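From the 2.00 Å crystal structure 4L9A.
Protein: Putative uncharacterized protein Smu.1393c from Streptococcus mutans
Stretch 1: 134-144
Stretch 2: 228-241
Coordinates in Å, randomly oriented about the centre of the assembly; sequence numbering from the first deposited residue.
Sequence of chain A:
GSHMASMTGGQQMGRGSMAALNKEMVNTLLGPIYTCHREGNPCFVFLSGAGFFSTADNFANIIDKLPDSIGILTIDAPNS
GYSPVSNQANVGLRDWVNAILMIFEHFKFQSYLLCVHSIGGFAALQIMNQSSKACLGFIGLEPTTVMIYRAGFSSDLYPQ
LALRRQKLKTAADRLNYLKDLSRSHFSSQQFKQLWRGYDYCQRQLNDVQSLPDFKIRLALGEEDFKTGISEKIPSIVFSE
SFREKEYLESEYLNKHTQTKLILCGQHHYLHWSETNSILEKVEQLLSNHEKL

Stretch 1 134-144: ACLGFIGLEPT
Stretch 2 (228-241) GISEKIPSIVFSES

Neighbouring parallel strands are joined by a ladder of backbone hydrogen bonds, and their side chains then settle into rotamers that fill the two faces of the sheet. Smu.1393c offers a compact example. Strand 134-141 runs beside strand 235-239 with an angle of 8° between their directions and a closest axial approach of 4.7 Å. Phe 138 pairs with Ser 235, Ile 139 with Ile 236, Gly 140 with Val 237 and Leu 141 with Phe 238, at CA to CA distances of 4.6, 4.9, 4.7 and 5.1 Å. Through these pairs phi lies between -127° and -100° and psi between 104° and 135°, the usual extended range.

The ladder alternates as parallel pairing requires. Phe 138 N donates to Pro 234 O (2.9 Å), Ile 236 N to Phe 138 O (2.8 Å), Gly 140 N to Ile 236 O (2.9 Å), Phe 238 N to Gly 140 O (2.9 Å) and Glu 142 N to Phe 238 O (2.9 Å), all close to linear. Pro 234 lacks an amide hydrogen but serves the ladder through its carbonyl, while its CD lies 3.2 Å from Leu 136 O.

One face carries Ile 139, Leu 141, Ile 236 and Phe 238. Both isoleucines are m at chi1 and chi2 (-49°/-61° and -48°/-70°), and Ile 139 CD1 reaches Ile 236 CG1 at 3.9 Å. Leu 141 (-60°/-39°) brings CD1 to 3.7 Å from Phe 238 CD1. Phe 238, chi1 -65° and chi2 79°, also has CE1 4.3 Å from Ile 139 CG2, so its ring joins two neighbours in one buried apolar patch.

The other face displays Phe 138, Ser 235 and Val 237, with Gly 140 opposite the valine. Phe 138 is t (175°, chi2 76°), and its ring extends over Gly 140. Glycine suits this place: an ideal CB on Gly 140 would lie 2.6 Å from Phe 138 CE2. The Phe 138 ring meets these neighbours edge-on, with CD2 3.4 Å from Ser 235 OG and CE2 4.3 Å from Val 237 CG2. Both smaller residues are t at chi1, and the serine hydroxyl is satisfied elsewhere in the structure.

Before the second strand, a type I turn from Ser 230 to Ile 233 closes with Ile 233 N to Ser 230 O at 3.2 Å. Ser 230, chi1 168°, also accepts from Lys 232 N at OG (3.0 Å). Ile 233 (m, t) points toward the first stretch, its CD1 3.8 Å from Cys 135 CB; Ile 229, t at both angles, places CD1 3.9 Å from Phe 138 CB.

At the far end Glu 142 turns out of the strand with phi 38° and psi 55°. The side chain of Glu 142 (-72°, -164°, -3°) reaches across so that Glu 142 OE2 accepts from Glu 240 N at 2.9 Å, substituting a carboxylate for a backbone carbonyl. Glu 142 OE2 also lies 2.9 Å from Glu 240 OE2, a close approach of like charges. In all, 669 Å² is buried, summed over both stretches.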

# COMPACT_ATOMS: atom_id res chain seq x y z
N ALA A 134 4.37 -13.23 -13.09
CA ALA A 134 4.83 -14.01 -11.95
C ALA A 134 5.17 -13.14 -10.75
O ALA A 134 6.03 -12.26 -10.82
CB ALA A 134 6.04 -14.86 -12.33
N CYS A 135 4.51 -13.43 -9.63
CA CYS A 135 4.81 -12.74 -8.39
C CYS A 135 5.96 -13.44 -7.67
O CYS A 135 5.91 -14.64 -7.41
CB CYS A 135 3.57 -12.72 -7.50
SG CYS A 135 3.80 -11.78 -6.00
N LEU A 136 7.01 -12.68 -7.35
CA LEU A 136 8.17 -13.25 -6.65
C LEU A 136 8.14 -13.05 -5.13
O LEU A 136 8.95 -13.63 -4.41
CB LEU A 136 9.47 -12.67 -7.20
CG LEU A 136 9.68 -12.89 -8.70
CD1 LEU A 136 10.91 -12.14 -9.17
CD2 LEU A 136 9.80 -14.37 -8.99
N GLY A 137 7.24 -12.21 -4.65
CA GLY A 137 7.24 -11.89 -3.24
C GLY A 137 6.22 -10.84 -2.85
O GLY A 137 5.81 -10.00 -3.67
N PHE A 138 5.80 -10.90 -1.59
CA PHE A 138 4.93 -9.89 -1.02
C PHE A 138 5.65 -9.21 0.13
O PHE A 138 6.24 -9.88 0.97
CB PHE A 138 3.63 -10.53 -0.52
CG PHE A 138 2.72 -9.57 0.20
CD1 PHE A 138 1.97 -8.64 -0.50
CD2 PHE A 138 2.62 -9.60 1.59
CE1 PHE A 138 1.13 -7.75 0.15
CE2 PHE A 138 1.79 -8.72 2.26
CZ PHE A 138 1.04 -7.79 1.54
N ILE A 139 5.63 -7.88 0.14
CA ILE A 139 6.23 -7.10 1.22
C ILE A 139 5.13 -6.26 1.84
O ILE A 139 4.60 -5.35 1.22
CB ILE A 139 7.35 -6.17 0.71
CG1 ILE A 139 8.33 -6.94 -0.20
CG2 ILE A 139 8.07 -5.52 1.87
CD1 ILE A 139 9.04 -8.09 0.48
N GLY A 140 4.73 -6.59 3.06
CA GLY A 140 3.60 -5.88 3.63
C GLY A 140 3.98 -5.06 4.85
O GLY A 140 4.57 -5.57 5.79
N LEU A 141 3.65 -3.78 4.81
CA LEU A 141 3.81 -2.92 5.96
C LEU A 141 2.45 -2.78 6.63
O LEU A 141 1.58 -2.07 6.14
CB LEU A 141 4.36 -1.55 5.54
CG LEU A 141 5.73 -1.54 4.84
CD1 LEU A 141 6.72 -2.55 5.42
CD2 LEU A 141 5.57 -1.76 3.33
N GLU A 142 2.27 -3.47 7.76
CA GLU A 142 0.96 -3.55 8.43
C GLU A 142 -0.23 -3.64 7.47
O GLU A 142 -1.17 -2.83 7.52
CB GLU A 142 0.80 -2.41 9.45
CG GLU A 142 1.70 -2.66 10.69
CD GLU A 142 1.35 -1.81 11.90
OE1 GLU A 142 0.43 -0.96 11.82
OE2 GLU A 142 2.03 -2.00 12.93
N PRO A 143 -0.19 -4.63 6.57
CA PRO A 143 -1.32 -4.81 5.65
C PRO A 143 -2.59 -5.11 6.44
O PRO A 143 -2.53 -5.82 7.45
CB PRO A 143 -0.89 -6.03 4.81
CG PRO A 143 0.07 -6.77 5.70
CD PRO A 143 0.81 -5.70 6.47
N THR A 144 -3.71 -4.57 5.98
CA THR A 144 -4.96 -4.68 6.71
C THR A 144 -5.47 -6.12 6.68
O THR A 144 -5.68 -6.69 5.60
CB THR A 144 -6.02 -3.72 6.12
OG1 THR A 144 -5.45 -2.41 5.99
CG2 THR A 144 -7.24 -3.64 7.05
N GLY A 228 -6.08 -16.13 0.48
CA GLY A 228 -4.83 -16.00 1.21
C GLY A 228 -3.69 -15.99 0.21
O GLY A 228 -3.91 -16.17 -0.98
N ILE A 229 -2.47 -15.79 0.68
CA ILE A 229 -1.30 -15.83 -0.20
C ILE A 229 -0.86 -17.26 -0.49
O ILE A 229 -0.79 -18.10 0.42
CB ILE A 229 -0.13 -15.03 0.41
CG1 ILE A 229 1.05 -15.00 -0.55
CG2 ILE A 229 0.28 -15.64 1.76
CD1 ILE A 229 2.15 -14.08 -0.08
N SER A 230 -0.58 -17.54 -1.75
CA SER A 230 -0.10 -18.86 -2.14
C SER A 230 1.13 -19.27 -1.34
O SER A 230 1.98 -18.44 -1.00
CB SER A 230 0.23 -18.88 -3.63
OG SER A 230 0.94 -20.05 -3.98
N GLU A 231 1.22 -20.56 -1.02
CA GLU A 231 2.39 -21.11 -0.35
C GLU A 231 3.65 -20.92 -1.20
O GLU A 231 4.76 -20.91 -0.67
CB GLU A 231 2.17 -22.59 -0.03
CG GLU A 231 1.06 -22.84 0.98
CD GLU A 231 1.43 -22.36 2.38
OE1 GLU A 231 2.64 -22.25 2.66
OE2 GLU A 231 0.51 -22.10 3.18
N LYS A 232 3.46 -20.75 -2.50
CA LYS A 232 4.58 -20.62 -3.45
C LYS A 232 5.22 -19.23 -3.46
O LYS A 232 6.28 -19.04 -4.05
CB LYS A 232 4.12 -20.98 -4.87
CG LYS A 232 3.42 -22.33 -4.98
CD LYS A 232 2.89 -22.56 -6.40
CE LYS A 232 1.89 -23.71 -6.46
NZ LYS A 232 1.24 -23.79 -7.80
N ILE A 233 4.58 -18.26 -2.83
CA ILE A 233 5.09 -16.90 -2.83
C ILE A 233 5.58 -16.49 -1.44
O ILE A 233 4.81 -16.50 -0.49
CB ILE A 233 4.00 -15.89 -3.23
CG1 ILE A 233 3.53 -16.14 -4.67
CG2 ILE A 233 4.50 -14.46 -3.06
CD1 ILE A 233 2.32 -15.31 -5.05
N PRO A 234 6.86 -16.10 -1.34
CA PRO A 234 7.37 -15.64 -0.04
C PRO A 234 6.72 -14.33 0.38
O PRO A 234 6.44 -13.46 -0.46
CB PRO A 234 8.87 -15.44 -0.28
CG PRO A 234 9.12 -15.69 -1.73
CD PRO A 234 7.81 -15.86 -2.43
N SER A 235 6.49 -14.19 1.68
CA SER A 235 5.85 -13.02 2.24
C SER A 235 6.72 -12.47 3.36
O SER A 235 7.08 -13.20 4.29
CB SER A 235 4.48 -13.40 2.81
OG SER A 235 3.82 -12.28 3.35
N ILE A 236 7.07 -11.19 3.28
CA ILE A 236 7.75 -10.54 4.39
C ILE A 236 6.82 -9.48 4.96
O ILE A 236 6.50 -8.49 4.28
CB ILE A 236 9.08 -9.87 3.98
CG1 ILE A 236 9.95 -10.82 3.14
CG2 ILE A 236 9.84 -9.43 5.22
CD1 ILE A 236 10.52 -11.96 3.92
N VAL A 237 6.35 -9.70 6.18
CA VAL A 237 5.41 -8.77 6.81
C VAL A 237 6.11 -8.05 7.97
O VAL A 237 6.80 -8.68 8.78
CB VAL A 237 4.14 -9.50 7.29
CG1 VAL A 237 3.25 -8.60 8.15
CG2 VAL A 237 3.37 -10.02 6.09
N PHE A 238 5.94 -6.73 8.02
CA PHE A 238 6.45 -5.90 9.10
C PHE A 238 5.28 -5.32 9.86
O PHE A 238 4.33 -4.80 9.27
CB PHE A 238 7.29 -4.72 8.55
CG PHE A 238 8.55 -5.14 7.85
CD1 PHE A 238 8.50 -5.62 6.54
CD2 PHE A 238 9.77 -5.04 8.48
CE1 PHE A 238 9.66 -6.01 5.88
CE2 PHE A 238 10.94 -5.43 7.83
CZ PHE A 238 10.89 -5.92 6.53
N SER A 239 5.37 -5.36 11.19
CA SER A 239 4.31 -4.87 12.03
C SER A 239 4.85 -4.48 13.39
O SER A 239 5.86 -5.01 13.85
CB SER A 239 3.26 -5.97 12.21
OG SER A 239 2.49 -5.75 13.38
N GLU A 240 4.17 -3.55 14.05
CA GLU A 240 4.44 -3.26 15.45
C GLU A 240 4.27 -4.55 16.27
O GLU A 240 3.42 -5.38 15.94
CB GLU A 240 3.52 -2.15 15.95
CG GLU A 240 3.73 -0.81 15.22
CD GLU A 240 2.63 0.20 15.52
OE1 GLU A 240 2.75 0.94 16.51
OE2 GLU A 240 1.63 0.23 14.77
N SER A 241 5.06 -4.71 17.33
CA SER A 241 5.07 -5.96 18.10
C SER A 241 3.71 -6.39 18.64
O SER A 241 3.42 -7.59 18.69
CB SER A 241 6.08 -5.89 19.26
OG SER A 241 5.75 -4.84 20.15